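Local coordinates for protein L-lactate dehydrogenase (PDB 4UUM) that reduces pyruvate to L-lactate with NADH as an NAD-dependent lactate dehydrogenase, built on the fold of the malate dehydrogenase family, at residues B[11-16]-B[46-51]. Sequence-based numbering, arbitrary orientation.
Sequences GAAGQI and MNRLTA
Ala-13 points its methyl straight at the first turns of helix 46-57, at Arg-48 and Leu-49. Its CB lies against the helix backbone, 3.9 Å from Leu-49 N, with the CB of Arg-48 at 4.0 Å. The CA atoms of Ala-13 and Leu-49 are 4.7 Å apart.

Arg-48 reaches across to the Ala-13 carbonyl, on the side of Gly-14. Its chain runs out extended at chi2, then bends at chi3 (-82°), which brings the NH1 end of the guanidinium to the Ala-13 methyl, with NH1 3.6 Å from CB. The same NH1, at the guanidinium edge, faces Ala-13 O, which lies in the group's plane, but at 3.3 Å and with an N-H...O angle of 123° the hydrogen bond is weak. On the buried side, Leu-49 has CG anti to its backbone N (chi1 -171°), which swings the branch toward the loop, and chi2 then sets CD1 3.9 Å from Ala-12 CB.

Segment 11-16 is the glycine-rich loop of a Rossmann fold: a type I turn from Gly-11 to Gly-14, closed by Gly-14 N to Gly-11 O at 3.0 Å, with Gly-14 as N-cap of helix 15-25. In cofactor-bound enzyme Gln-15 and Ile-16 line both NADH sites and Arg-48 one of them; no cofactor is bound here, and Asp-41 accepts a hydrogen bond from Ala-13 N. Ala-12 and Leu-49 both rest on Leu-39 of strand 35-40, the neighbour of strand 5-10 in the parallel sheet, while Asn-47 and Thr-50 pack on His-235, and Arg-48 and Ala-51 on Arg-236, of the second subunit.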
# COMPACT_ATOMS: atom_id res chain seq x y z
N GLY B 11 13.86 9.07 -4.13
CA GLY B 11 12.87 9.02 -5.19
C GLY B 11 11.45 9.00 -4.65
O GLY B 11 10.56 8.36 -5.22
N ALA B 12 11.24 9.69 -3.53
CA ALA B 12 10.02 9.50 -2.75
C ALA B 12 8.73 9.87 -3.48
O ALA B 12 7.66 9.37 -3.11
CB ALA B 12 10.10 10.22 -1.41
N ALA B 13 8.81 10.71 -4.50
CA ALA B 13 7.60 11.11 -5.23
C ALA B 13 7.11 10.08 -6.25
O ALA B 13 6.06 10.23 -6.83
CB ALA B 13 7.81 12.44 -5.92
N GLY B 14 7.90 9.05 -6.51
CA GLY B 14 7.51 8.04 -7.47
C GLY B 14 6.49 7.07 -6.91
O GLY B 14 6.09 7.17 -5.74
N GLN B 15 6.05 6.13 -7.72
CA GLN B 15 5.00 5.21 -7.29
C GLN B 15 5.45 4.31 -6.14
O GLN B 15 4.68 4.03 -5.24
CB GLN B 15 4.51 4.36 -8.44
CG GLN B 15 3.23 3.60 -8.12
CD GLN B 15 2.17 4.48 -7.48
OE1 GLN B 15 1.74 4.21 -6.36
NE2 GLN B 15 1.74 5.52 -8.18
N ILE B 16 6.69 3.83 -6.18
CA ILE B 16 7.18 3.03 -5.07
C ILE B 16 7.18 3.87 -3.77
O ILE B 16 6.68 3.45 -2.74
CB ILE B 16 8.58 2.43 -5.37
CG1 ILE B 16 8.42 1.34 -6.43
CG2 ILE B 16 9.20 1.89 -4.10
CD1 ILE B 16 9.76 0.80 -6.99
N MET B 46 8.88 18.01 -6.68
CA MET B 46 8.45 18.45 -5.35
C MET B 46 6.95 18.68 -5.21
O MET B 46 6.40 18.48 -4.14
CB MET B 46 9.26 19.65 -4.86
CG MET B 46 10.71 19.27 -4.53
SD MET B 46 10.91 17.87 -3.38
CE MET B 46 10.52 18.67 -1.84
N ASN B 47 6.27 19.08 -6.28
CA ASN B 47 4.82 19.19 -6.21
C ASN B 47 4.16 17.82 -6.01
O ASN B 47 3.21 17.70 -5.22
CB ASN B 47 4.26 19.90 -7.44
CG ASN B 47 4.50 21.40 -7.40
OD1 ASN B 47 4.74 21.99 -6.35
ND2 ASN B 47 4.43 22.04 -8.56
N ARG B 48 4.65 16.79 -6.70
CA ARG B 48 4.15 15.44 -6.48
C ARG B 48 4.49 14.96 -5.07
O ARG B 48 3.72 14.22 -4.44
CB ARG B 48 4.70 14.46 -7.52
CG ARG B 48 4.09 14.63 -8.90
CD ARG B 48 4.55 13.55 -9.86
NE ARG B 48 5.87 13.83 -10.43
CZ ARG B 48 6.99 13.15 -10.18
NH1 ARG B 48 6.98 12.10 -9.36
NH2 ARG B 48 8.13 13.51 -10.76
N LEU B 49 5.65 15.37 -4.57
CA LEU B 49 6.01 14.99 -3.21
C LEU B 49 5.10 15.68 -2.19
O LEU B 49 4.69 15.08 -1.19
CB LEU B 49 7.47 15.29 -2.92
CG LEU B 49 7.99 14.73 -1.60
CD1 LEU B 49 7.65 13.24 -1.43
CD2 LEU B 49 9.48 14.93 -1.55
N THR B 50 4.75 16.93 -2.44
CA THR B 50 3.82 17.63 -1.57
C THR B 50 2.48 16.90 -1.56
O THR B 50 1.87 16.72 -0.49
CB THR B 50 3.66 19.11 -1.99
OG1 THR B 50 4.90 19.80 -1.80
CG2 THR B 50 2.58 19.82 -1.17
N ALA B 51 2.02 16.47 -2.73
CA ALA B 51 0.78 15.70 -2.82
C ALA B 51 0.86 14.45 -1.97
O ALA B 51 -0.10 14.09 -1.28
CB ALA B 51 0.50 15.32 -4.25